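Local coordinates for protein lactaldehyde dehydrogenase (PDB 3PQA) that oxidises lactaldehyde to lactate with NAD, which it prefers over NADP, as a step in the biosynthesis of coenzyme F420, at residues N18-E23 and K348-P353; I269-V274 and T312-L317. One frame throughout, in Å; residues are numbered along the deposited sequence.

How the contacts relate
Following the chain from the N terminus, the turn 18-23 comes first, joining the hairpin strands 14-17 and 24-28. It meets its partner 348-353 only after more than 300 residues, so contact 1 closes a very long loop. Contact 2 lies wholly within that loop and closes a much shorter one, from the end of helix 256-268 to the segment leading into helix 320-335; the two loops do not cross. Their centres are about 10 Å apart and they touch, with a probable hydrogen bond of 2.9 Å between Leu-317 N and Ala-349 O. Through 312-317, which touches all three others, they join the N-terminal hairpin, the start of strand 350-357 and the loop leading to the probable catalytic cysteine.

Contact 1. Residues N18-E23 and K348-P353; sequences NPYSLE and KALFYP
Pro-19 meets Ala-349 at the closest backbone approach of the two segments, its carbonyl O lying 3.8 Å from Ala-349 CB. A water bridges the same pair: it donates to Pro-19 O at 2.9 Å and accepts from Ala-349 N, so a backbone acceptor and a backbone donor are matched without a direct bond. The turn that presents this carbonyl is fixed from Asn-18, whose OD1 takes two N-H groups. Tyr-20 N comes in the carbonyl plane at 2.8 Å, an Asx turn, while Ser-21 N sits above that plane. Next, the Tyr-20 ring carries CE1 to within 4.2 Å of Leu-350 CD2, a loose oblique touch; with CG anti to the backbone N (chi1 -175°), the ring ends up near the strand although its CB points away. The Tyr-20 side chain also touches Asn-306. Ser-21 OG then accepts from Glu-23 N, an ST turn. Leu-22 points toward Lys-348 and lays CD1 against its aliphatic chain, 3.7 Å from CD. Leu-22 also touches Val-320 of helix 320-335. The lysine chain bends at chi3 (-68°), and NZ ends 3.9 Å from Tyr-20 O. With one water bridge, a few methyl contacts and no direct hydrogen bond or salt bridge, the N-terminal hairpin turn is probably only lightly joined to the start of strand 350-357 and the two residues before it.

Contact 2. Residues I269-V274 and T312-L317; sequences IYAGQV and TDVGPL
Ala-271 and Leu-317 make the apolar heart of this buried contact, CB to CD2 at 3.8 Å. The same alanine methyl lies 4.0 Å from Val-314 CG1 and also meets Gly-315 O, so it is touched by several residues of 312-317. Leu-317 CD2 reaches further, to Ala-271 O and to Gln-273 CD, where the leucine branch packs against the amide carbon.

Polar links run through the Gln-273 amide and two waters. OE1 lies over the Leu-317 backbone, 3.5 Å from CA, and accepts from Ile-318 N just beyond. NE2 sits 3.4 Å above one face of the Tyr-270 ring, offset toward its rim, and gives a weak bond to Tyr-270 O. It also donates at 2.9 Å to a water that in turn donates to Pro-316 O. A second water accepts from Ala-271 N and donates to Asp-313 O at 2.6 Å. A leucine in place of Gln-273 would probably leave Ile-318 N without its acceptor and the water on Pro-316 O without its NE2 donor.

Gln-273 is the centre of an inverse gamma turn, its side chain about 9 Å from that of Cys-275, the probable catalytic cysteine to which this loop leads. The contact joins the loop between helix 256-268 and strand 278-284 to the segment preceding helix 320-335, where Leu-317 also packs on His-322 and Ala-323.

Contact 1. Residues N18-E23 and K348-P353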
loop_
_atom_site.group_PDB
_atom_site.type_symbol
_atom_site.label_atom_id
_atom_site.label_comp_id
_atom_site.label_asym_id
_atom_site.label_seq_id
_atom_site.Cartn_x
_atom_site.Cartn_y
_atom_site.Cartn_z
ATOM N N ASN B 18 46.176 -4.729 8.026
ATOM C CA ASN B 18 45.645 -3.842 9.068
ATOM C C ASN B 18 46.002 -2.412 8.659
ATOM O O ASN B 18 47.187 -2.093 8.564
ATOM C CB ASN B 18 46.277 -4.221 10.418
ATOM C CG ASN B 18 45.874 -3.293 11.569
ATOM O OD1 ASN B 18 45.633 -2.099 11.390
ATOM N ND2 ASN B 18 45.854 -3.852 12.775
ATOM N N PRO B 19 44.996 -1.546 8.392
ATOM C CA PRO B 19 45.367 -0.240 7.826
ATOM C C PRO B 19 46.055 0.717 8.806
ATOM O O PRO B 19 46.616 1.727 8.368
ATOM C CB PRO B 19 44.031 0.349 7.349
ATOM C CG PRO B 19 42.997 -0.357 8.147
ATOM C CD PRO B 19 43.529 -1.728 8.455
ATOM N N TYR B 20 46.005 0.404 10.103
ATOM C CA TYR B 20 46.641 1.240 11.118
ATOM C C TYR B 20 48.118 0.884 11.295
ATOM O O TYR B 20 48.970 1.768 11.335
ATOM C CB TYR B 20 45.913 1.169 12.463
ATOM C CG TYR B 20 46.499 2.120 13.489
ATOM C CD1 TYR B 20 46.220 3.488 13.434
ATOM C CD2 TYR B 20 47.352 1.661 14.497
ATOM C CE1 TYR B 20 46.758 4.377 14.367
ATOM C CE2 TYR B 20 47.906 2.546 15.435
ATOM C CZ TYR B 20 47.593 3.902 15.362
ATOM O OH TYR B 20 48.115 4.804 16.269
ATOM N N SER B 21 48.408 -0.409 11.397
ATOM C CA SER B 21 49.776 -0.884 11.624
ATOM C C SER B 21 50.489 -1.226 10.319
ATOM O O SER B 21 51.721 -1.309 10.277
ATOM C CB SER B 21 49.762 -2.107 12.545
ATOM O OG SER B 21 49.191 -3.230 11.889
ATOM N N LEU B 22 49.704 -1.432 9.263
ATOM C CA LEU B 22 50.201 -1.862 7.945
ATOM C C LEU B 22 50.759 -3.290 7.945
ATOM O O LEU B 22 51.334 -3.747 6.952
ATOM C CB LEU B 22 51.176 -0.834 7.346
ATOM C CG LEU B 22 50.594 0.588 7.259
ATOM C CD1 LEU B 22 51.633 1.565 6.714
ATOM C CD2 LEU B 22 49.302 0.637 6.432
ATOM N N GLU B 23 50.535 -3.993 9.050
ATOM C CA GLU B 23 50.878 -5.405 9.176
ATOM C C GLU B 23 49.909 -6.282 8.395
ATOM O O GLU B 23 48.713 -5.965 8.285
ATOM C CB GLU B 23 50.879 -5.820 10.649
ATOM C CG GLU B 23 51.938 -5.096 11.473
ATOM C CD GLU B 23 52.175 -5.731 12.825
ATOM O OE1 GLU B 23 51.195 -5.941 13.569
ATOM O OE2 GLU B 23 53.352 -6.017 13.150
ATOM N N LYS B 348 51.460 7.970 7.528
ATOM C CA LYS B 348 51.129 6.798 6.710
ATOM C C LYS B 348 49.669 6.920 6.238
ATOM O O LYS B 348 49.325 7.889 5.573
ATOM C CB LYS B 348 51.407 5.485 7.450
ATOM C CG LYS B 348 52.884 5.284 7.822
ATOM C CD LYS B 348 53.031 4.232 8.907
ATOM C CE LYS B 348 52.438 4.740 10.225
ATOM N NZ LYS B 348 52.410 3.694 11.279
ATOM N N ALA B 349 48.810 5.978 6.606
ATOM C CA ALA B 349 47.409 6.056 6.191
ATOM C C ALA B 349 46.533 6.875 7.152
ATOM O O ALA B 349 45.355 7.134 6.861
ATOM C CB ALA B 349 46.835 4.658 5.979
ATOM N N LEU B 350 47.100 7.277 8.289
ATOM C CA LEU B 350 46.362 8.060 9.274
ATOM C C LEU B 350 46.263 9.519 8.815
ATOM O O LEU B 350 47.245 10.272 8.840
ATOM C CB LEU B 350 46.979 7.932 10.674
ATOM C CG LEU B 350 46.170 8.466 11.862
ATOM C CD1 LEU B 350 44.835 7.720 12.015
ATOM C CD2 LEU B 350 46.969 8.382 13.162
ATOM N N PHE B 351 45.071 9.903 8.368
ATOM C CA PHE B 351 44.862 11.237 7.824
ATOM C C PHE B 351 44.103 12.097 8.819
ATOM O O PHE B 351 43.004 11.736 9.255
ATOM C CB PHE B 351 44.126 11.181 6.482
ATOM C CG PHE B 351 44.490 12.307 5.557
ATOM C CD1 PHE B 351 44.005 13.590 5.781
ATOM C CD2 PHE B 351 45.346 12.085 4.480
ATOM C CE1 PHE B 351 44.344 14.639 4.944
ATOM C CE2 PHE B 351 45.716 13.133 3.641
ATOM C CZ PHE B 351 45.207 14.417 3.869
ATOM N N TYR B 352 44.678 13.247 9.164
ATOM C CA TYR B 352 44.091 14.079 10.211
ATOM C C TYR B 352 42.924 14.919 9.695
ATOM O O TYR B 352 42.915 15.313 8.521
ATOM C CB TYR B 352 45.184 14.939 10.877
ATOM C CG TYR B 352 46.088 14.076 11.724
ATOM C CD1 TYR B 352 47.067 13.272 11.133
ATOM C CD2 TYR B 352 45.923 14.014 13.102
ATOM C CE1 TYR B 352 47.869 12.439 11.902
ATOM C CE2 TYR B 352 46.725 13.191 13.885
ATOM C CZ TYR B 352 47.690 12.399 13.275
ATOM O OH TYR B 352 48.495 11.584 14.040
ATOM N N PRO B 353 41.924 15.171 10.562
ATOM C CA PRO B 353 40.822 16.066 10.207
ATOM C C PRO B 353 41.349 17.342 9.537
ATOM O O PRO B 353 42.203 18.047 10.097
ATOM C CB PRO B 353 40.168 16.343 11.560
ATOM C CG PRO B 353 40.309 15.025 12.269
ATOM C CD PRO B 353 41.694 14.530 11.871
HETATM O O HOH W 1 48.569 3.804 8.580
#

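Contact 2. Residues I269-V274 and T312-L317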
loop_
_atom_site.group_PDB
_atom_site.type_symbol
_atom_site.label_atom_id
_atom_site.label_comp_id
_atom_site.label_asym_id
_atom_site.label_seq_id
_atom_site.Cartn_x
_atom_site.Cartn_y
_atom_site.Cartn_z
ATOM N N ILE B 269 32.968 10.848 10.969
ATOM C CA ILE B 269 32.657 9.426 11.131
ATOM C C ILE B 269 33.396 8.587 10.074
ATOM O O ILE B 269 33.414 8.938 8.889
ATOM C CB ILE B 269 31.125 9.171 11.073
ATOM C CG1 ILE B 269 30.479 9.527 12.415
ATOM C CG2 ILE B 269 30.791 7.705 10.679
ATOM C CD1 ILE B 269 30.799 8.557 13.559
ATOM N N TYR B 270 33.987 7.480 10.535
ATOM C CA TYR B 270 34.818 6.575 9.723
ATOM C C TYR B 270 35.798 7.318 8.804
ATOM O O TYR B 270 36.029 6.926 7.660
ATOM C CB TYR B 270 33.964 5.514 8.983
ATOM C CG TYR B 270 34.790 4.365 8.399
ATOM C CD1 TYR B 270 35.786 3.734 9.154
ATOM C CD2 TYR B 270 34.581 3.926 7.101
ATOM C CE1 TYR B 270 36.543 2.685 8.619
ATOM C CE2 TYR B 270 35.340 2.883 6.552
ATOM C CZ TYR B 270 36.311 2.264 7.320
ATOM O OH TYR B 270 37.062 1.241 6.769
ATOM N N ALA B 271 36.396 8.384 9.339
ATOM C CA ALA B 271 37.409 9.177 8.613
ATOM C C ALA B 271 36.899 9.689 7.261
ATOM O O ALA B 271 37.662 9.839 6.309
ATOM C CB ALA B 271 38.716 8.370 8.453
ATOM N N GLY B 272 35.588 9.925 7.164
ATOM C CA GLY B 272 34.974 10.389 5.924
ATOM C C GLY B 272 34.814 9.339 4.825
ATOM O O GLY B 272 34.482 9.679 3.684
ATOM N N GLN B 273 35.045 8.064 5.155
ATOM C CA GLN B 273 34.960 6.991 4.159
ATOM C C GLN B 273 33.543 6.413 4.113
ATOM O O GLN B 273 33.344 5.201 4.226
ATOM C CB GLN B 273 35.982 5.886 4.444
ATOM C CG GLN B 273 37.402 6.409 4.561
ATOM C CD GLN B 273 38.388 5.330 4.953
ATOM O OE1 GLN B 273 39.226 4.924 4.141
ATOM N NE2 GLN B 273 38.287 4.843 6.183
ATOM N N VAL B 274 32.556 7.296 3.959
ATOM C CA VAL B 274 31.157 6.865 3.841
ATOM C C VAL B 274 30.576 7.483 2.572
ATOM O O VAL B 274 30.878 8.642 2.250
ATOM C CB VAL B 274 30.296 7.266 5.075
ATOM C CG1 VAL B 274 28.996 6.443 5.122
ATOM C CG2 VAL B 274 31.068 7.112 6.380
ATOM N N THR B 312 39.383 6.490 20.671
ATOM C CA THR B 312 39.643 6.972 19.311
ATOM C C THR B 312 38.363 7.436 18.604
ATOM O O THR B 312 37.360 6.713 18.567
ATOM C CB THR B 312 40.389 5.919 18.468
ATOM O OG1 THR B 312 41.717 5.738 18.989
ATOM C CG2 THR B 312 40.487 6.353 17.015
ATOM N N ASP B 313 38.406 8.650 18.063
ATOM C CA ASP B 313 37.294 9.195 17.282
ATOM C C ASP B 313 37.499 8.939 15.801
ATOM O O ASP B 313 36.540 8.672 15.087
ATOM C CB ASP B 313 37.167 10.702 17.499
ATOM C CG ASP B 313 36.773 11.059 18.915
ATOM O OD1 ASP B 313 35.792 10.483 19.433
ATOM O OD2 ASP B 313 37.439 11.930 19.503
ATOM N N VAL B 314 38.755 9.034 15.351
ATOM C CA VAL B 314 39.119 8.927 13.932
ATOM C C VAL B 314 40.299 7.973 13.742
ATOM O O VAL B 314 41.396 8.221 14.259
ATOM C CB VAL B 314 39.508 10.321 13.337
ATOM C CG1 VAL B 314 39.859 10.210 11.842
ATOM C CG2 VAL B 314 38.396 11.320 13.559
ATOM N N GLY B 315 40.063 6.886 13.009
ATOM C CA GLY B 315 41.128 5.947 12.653
ATOM C C GLY B 315 41.739 6.254 11.294
ATOM O O GLY B 315 41.486 7.320 10.711
ATOM N N PRO B 316 42.546 5.322 10.768
ATOM C CA PRO B 316 43.218 5.559 9.497
ATOM C C PRO B 316 42.292 5.409 8.279
ATOM O O PRO B 316 41.206 4.815 8.382
ATOM C CB PRO B 316 44.258 4.446 9.464
ATOM C CG PRO B 316 43.558 3.302 10.159
ATOM C CD PRO B 316 42.792 3.958 11.279
ATOM N N LEU B 317 42.738 5.944 7.147
ATOM C CA LEU B 317 42.155 5.615 5.850
ATOM C C LEU B 317 42.517 4.174 5.478
ATOM O O LEU B 317 43.420 3.577 6.070
ATOM C CB LEU B 317 42.624 6.599 4.776
ATOM C CG LEU B 317 42.267 8.071 5.030
ATOM C CD1 LEU B 317 42.777 8.939 3.895
ATOM C CD2 LEU B 317 40.752 8.238 5.194
HETATM O O HOH W 2 35.852 8.436 12.574
HETATM O O HOH W 3 40.082 2.691 7.069
#